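Local coordinates for protein GTPase HflX (Sulfolobus solfataricus P2, PDB 2QTF) that hydrolyses GTP and associates with the 50S ribosomal subunit, with a possible role in protein synthesis or ribosome biogenesis, at residues Ala23-Thr28 and Ile57-Ile62; Leu89-Phe94 and Glu108-Lys113. One frame throughout, in Å; residues are numbered along the deposited sequence.

Contact 1. Residues Ala23-Thr28 and Ile57-Ile62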
# COMPACT_ATOMS: atom_id res chain seq x y z
N ALA A 23 3.72 4.03 3.87
CA ALA A 23 3.82 5.44 3.71
C ALA A 23 5.21 5.97 4.15
O ALA A 23 5.31 7.17 4.35
CB ALA A 23 2.64 6.19 4.50
N ASN A 24 6.18 5.08 4.30
CA ASN A 24 7.58 5.44 4.62
C ASN A 24 7.75 6.06 6.05
O ASN A 24 8.59 6.95 6.26
CB ASN A 24 8.13 6.39 3.52
CG ASN A 24 8.44 5.60 2.09
OD1 ASN A 24 8.29 4.36 1.99
ND2 ASN A 24 8.84 6.37 1.01
N TYR A 25 6.91 5.64 7.01
CA TYR A 25 7.10 6.09 8.43
C TYR A 25 7.54 4.88 9.25
O TYR A 25 7.12 3.77 8.97
CB TYR A 25 5.79 6.62 9.06
CG TYR A 25 5.35 7.92 8.48
CD1 TYR A 25 5.78 9.14 9.00
CD2 TYR A 25 4.48 7.93 7.42
CE1 TYR A 25 5.33 10.37 8.40
CE2 TYR A 25 4.10 9.14 6.81
CZ TYR A 25 4.48 10.30 7.29
OH TYR A 25 3.99 11.39 6.60
N LYS A 26 8.40 5.12 10.26
CA LYS A 26 8.68 4.17 11.32
C LYS A 26 7.69 4.39 12.51
O LYS A 26 7.56 5.51 12.98
CB LYS A 26 10.14 4.40 11.80
CG LYS A 26 10.54 3.36 12.91
CD LYS A 26 12.05 3.47 13.37
CE LYS A 26 12.49 2.17 14.22
NZ LYS A 26 14.04 1.97 14.29
N VAL A 27 6.97 3.37 12.96
CA VAL A 27 6.03 3.55 14.05
C VAL A 27 6.81 3.50 15.32
O VAL A 27 7.41 2.43 15.64
CB VAL A 27 5.05 2.43 14.12
CG1 VAL A 27 4.07 2.63 15.36
CG2 VAL A 27 4.24 2.29 12.69
N THR A 28 6.91 4.63 16.01
CA THR A 28 7.72 4.61 17.23
C THR A 28 6.96 4.56 18.51
O THR A 28 7.57 4.32 19.56
CB THR A 28 8.82 5.65 17.30
OG1 THR A 28 8.27 6.96 17.16
CG2 THR A 28 9.90 5.39 16.20
N ILE A 57 9.52 12.62 17.19
CA ILE A 57 8.21 12.19 16.55
C ILE A 57 7.91 13.25 15.54
O ILE A 57 7.73 14.40 15.91
CB ILE A 57 7.00 12.13 17.55
CG1 ILE A 57 7.27 11.13 18.65
CG2 ILE A 57 5.65 11.57 16.78
CD1 ILE A 57 6.26 11.21 19.84
N SER A 58 7.95 12.89 14.25
CA SER A 58 7.68 13.86 13.23
C SER A 58 6.21 13.96 12.91
O SER A 58 5.77 14.99 12.45
CB SER A 58 8.49 13.61 11.96
OG SER A 58 8.12 12.38 11.38
N THR A 59 5.44 12.92 13.23
CA THR A 59 4.08 12.86 12.69
C THR A 59 3.12 12.12 13.61
O THR A 59 3.45 11.07 14.16
CB THR A 59 4.08 12.12 11.26
OG1 THR A 59 5.00 12.82 10.39
CG2 THR A 59 2.65 11.96 10.63
N LEU A 60 1.91 12.67 13.72
CA LEU A 60 0.83 11.97 14.45
C LEU A 60 -0.08 11.24 13.45
O LEU A 60 -0.50 11.84 12.50
CB LEU A 60 -0.01 12.99 15.21
CG LEU A 60 -1.26 12.51 15.91
CD1 LEU A 60 -0.96 11.34 16.85
CD2 LEU A 60 -1.95 13.75 16.65
N ILE A 61 -0.31 9.94 13.64
CA ILE A 61 -1.19 9.24 12.74
C ILE A 61 -2.34 8.62 13.55
O ILE A 61 -2.08 7.89 14.50
CB ILE A 61 -0.42 8.12 11.92
CG1 ILE A 61 0.72 8.80 11.10
CG2 ILE A 61 -1.41 7.37 10.95
CD1 ILE A 61 1.67 7.77 10.45
N ILE A 62 -3.57 8.94 13.15
CA ILE A 62 -4.75 8.41 13.84
C ILE A 62 -5.49 7.50 12.87
O ILE A 62 -5.91 7.92 11.81
CB ILE A 62 -5.59 9.56 14.40
CG1 ILE A 62 -4.77 10.33 15.53
CG2 ILE A 62 -6.89 8.98 14.96
CD1 ILE A 62 -5.34 11.72 15.79

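Contact 2. Residues Leu89-Phe94 and Glu108-Lys113. With CD (cadmium ion), chain B.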
# COMPACT_ATOMS: atom_id res chain seq x y z
N LEU A 89 -3.58 9.15 5.38
CA LEU A 89 -2.52 8.14 5.39
C LEU A 89 -2.56 7.33 4.10
O LEU A 89 -1.52 7.02 3.47
CB LEU A 89 -2.63 7.20 6.65
CG LEU A 89 -1.72 5.92 6.65
CD1 LEU A 89 -0.29 6.32 6.81
CD2 LEU A 89 -2.07 4.79 7.72
N LEU A 90 -3.74 6.86 3.72
CA LEU A 90 -3.78 5.99 2.50
C LEU A 90 -3.46 6.87 1.29
O LEU A 90 -2.83 6.36 0.35
CB LEU A 90 -5.20 5.37 2.27
CG LEU A 90 -5.59 4.40 3.38
CD1 LEU A 90 -7.09 3.90 3.38
CD2 LEU A 90 -4.67 3.24 3.46
N LEU A 91 -3.91 8.15 1.27
CA LEU A 91 -3.54 9.01 0.14
C LEU A 91 -1.99 9.21 0.07
O LEU A 91 -1.40 9.27 -1.02
CB LEU A 91 -4.28 10.41 0.17
CG LEU A 91 -5.80 10.24 -0.19
CD1 LEU A 91 -6.48 11.53 0.24
CD2 LEU A 91 -5.85 9.92 -1.73
N GLU A 92 -1.35 9.33 1.25
CA GLU A 92 0.17 9.33 1.28
C GLU A 92 0.81 8.07 0.66
O GLU A 92 1.73 8.20 -0.16
CB GLU A 92 0.67 9.57 2.76
CG GLU A 92 2.22 9.69 2.79
CD GLU A 92 2.62 11.14 2.38
OE1 GLU A 92 1.65 11.99 2.32
OE2 GLU A 92 3.85 11.46 2.20
N ILE A 93 0.29 6.86 1.00
CA ILE A 93 0.74 5.58 0.40
C ILE A 93 0.61 5.67 -1.12
O ILE A 93 1.53 5.37 -1.88
CB ILE A 93 -0.10 4.39 0.96
CG1 ILE A 93 0.17 4.26 2.46
CG2 ILE A 93 0.17 3.10 0.12
CD1 ILE A 93 -0.76 3.28 3.14
N PHE A 94 -0.52 6.18 -1.55
CA PHE A 94 -0.77 6.25 -3.03
C PHE A 94 0.22 7.20 -3.68
O PHE A 94 0.81 6.86 -4.72
CB PHE A 94 -2.23 6.64 -3.36
CG PHE A 94 -3.33 5.75 -2.72
CD1 PHE A 94 -3.07 4.48 -2.26
CD2 PHE A 94 -4.66 6.22 -2.76
CE1 PHE A 94 -4.08 3.72 -1.65
CE2 PHE A 94 -5.75 5.44 -2.18
CZ PHE A 94 -5.45 4.20 -1.63
N GLU A 108 -4.28 14.27 -5.82
CA GLU A 108 -4.35 15.64 -5.41
C GLU A 108 -5.85 16.09 -5.31
O GLU A 108 -6.23 16.86 -4.40
CB GLU A 108 -3.70 16.55 -6.47
CG GLU A 108 -3.84 18.02 -5.83
CD GLU A 108 -3.25 19.10 -6.61
OE1 GLU A 108 -3.22 20.22 -6.02
OE2 GLU A 108 -2.84 18.81 -7.79
N LEU A 109 -6.64 15.64 -6.26
CA LEU A 109 -8.14 15.88 -6.28
C LEU A 109 -8.76 15.38 -4.95
O LEU A 109 -9.48 16.10 -4.27
CB LEU A 109 -8.77 15.13 -7.49
CG LEU A 109 -10.34 15.31 -7.53
CD1 LEU A 109 -10.75 16.86 -7.62
CD2 LEU A 109 -10.89 14.51 -8.71
N ALA A 110 -8.45 14.15 -4.55
CA ALA A 110 -8.96 13.61 -3.28
C ALA A 110 -8.47 14.39 -2.05
O ALA A 110 -9.22 14.59 -1.06
CB ALA A 110 -8.62 12.10 -3.14
N ARG A 111 -7.18 14.77 -2.04
CA ARG A 111 -6.68 15.63 -0.91
C ARG A 111 -7.43 17.00 -0.85
O ARG A 111 -7.77 17.48 0.23
CB ARG A 111 -5.17 15.85 -1.12
CG ARG A 111 -4.34 14.61 -0.78
CD ARG A 111 -2.80 14.84 -1.16
NE ARG A 111 -1.99 13.83 -0.50
CZ ARG A 111 -0.70 13.64 -0.78
NH1 ARG A 111 -0.13 14.31 -1.79
NH2 ARG A 111 -0.01 12.88 0.01
N LEU A 112 -7.58 17.68 -1.97
CA LEU A 112 -8.34 18.95 -2.03
C LEU A 112 -9.74 18.80 -1.55
O LEU A 112 -10.24 19.66 -0.77
CB LEU A 112 -8.36 19.50 -3.47
CG LEU A 112 -6.96 19.97 -3.94
CD1 LEU A 112 -6.99 20.36 -5.39
CD2 LEU A 112 -6.39 21.13 -3.04
N LYS A 113 -10.42 17.77 -2.03
CA LYS A 113 -11.84 17.54 -1.60
C LYS A 113 -11.89 17.27 -0.10
O LYS A 113 -12.81 17.75 0.58
CB LYS A 113 -12.43 16.33 -2.36
CG LYS A 113 -12.80 16.80 -3.82
CD LYS A 113 -13.54 15.68 -4.53
CE LYS A 113 -14.33 16.29 -5.73
NZ LYS A 113 -15.39 15.31 -6.23
CD CD B . 3.42 13.63 2.01
O HOH W 1 1.45 14.86 2.88
O HOH W 2 3.88 13.50 4.57

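Contact 1. Residues Ala23-Thr28 and Ile57-Ile62
Tyr25 packs its ring against Thr59 and Ile61, which lie two residues apart on one side of strand 59-62. At one ring corner, CE1 of Tyr25 comes to 3.2 Å from OG1 of Thr59, an oblique approach in which the two side chains cross at about a right angle. The threonine carbons follow, CB of Thr59 at 3.6 Å and CG2 of Thr59 at 3.8 Å from the same Tyr25 CE1. CD1 of Ile61 sits over one face of the ring, displaced toward the rim, with its nearest ring atom, Tyr25 CD2, at 4.1 Å. Ile61 reaches this face because CG1 stands anti to its own carbonyl carbon (chi1 -59°) and the chain then runs on extended to CD1.

Strands 25-31 and 59-62 flank strand 2-7 in the parallel four-stranded sheet of the N-terminal region, so the two segments meet through side chains, not through shared backbone bonds. Asn24, with positive phi, closes helix 13-22 in a Schellman motif just before Tyr25. Replacing Tyr25 with an alanine would probably open a gap over Ile61 CD1 and beside Thr59, and leave Lys2 NZ without its hydrogen-bonded phenol oxygen. Thr59 OG1 also donates a weak hydrogen bond to Ser58 OG, 3.3 Å away, while Ser58 OG is bonded to Thr3 O on the central strand.

Contact 2. Residues Leu89-Phe94 and Glu108-Lys113
An antiparallel helical hairpin brings these residues together: helix 86-97 turns back into helix 101-121, and the axes of the two short segments pass 10.5 Å apart with 160° between their N-to-C directions. The hairpin is held here by one apolar patch and one polar pair. In the patch, Leu91 points toward the second helix; both of its methyl groups reach Ala110 CB, CD2 the nearer at 3.8 Å, and CD1 of Leu91 also lies 3.9 Å from Arg111 CG. Leu91 and Arg111 run past each other in opposite directions, so the aliphatic part of the arginine lies against the leucine while its guanidinium carries on toward the first helix. Helix 245-253 also packs on this patch, where Ala247 touches Leu91; on the second helix, Glu108 makes a salt bridge to Arg152 of helix 145-164.

Arg111 is extended from CG to NE, which brings NH2 to 3.0 Å from Glu92 OE1. The carboxylate oxygen lies at the edge of the guanidinium, near its plane, although the two flat groups are turned 39° against each other. Glu92 leaves its helix with CG anti to the backbone N and bends at chi2 (81°), a course that brings its carboxylate round to the arginine and to a bound cadmium ion. The two positive charges near Glu92 OE1, the cadmium ion and Arg111, are likely to favour the ionised carboxylate. Water 1 lies 2.5 Å and water 2 lies 2.6 Å from the cadmium ion, and both oxygens of Glu92 grip it in bidentate fashion, OE1 at 2.4 Å and OE2 at 2.2 Å.

Contact 1 closes before contact 2 opens along the chain, and their centres lie 16 Å apart. Strand 82-84, the sheet edge beyond strand 59-62, leads into helix 86-97, which lies against the sheet layer and forms half of contact 2. The two contacts touch directly: Ala23 CB packs 3.7 Å from both Leu89 CD1 and Ile93 CG1, and Ile61 CG2 lies 4.2 Å from Leu89 CD2. Helix 86-97 is thus shared between the parallel sheet of the N-terminal region and the hairpin to helix 101-121, joining that sheet to the Middle Region. Water 2 on the cadmium also comes to 2.9 Å from Tyr25 OH.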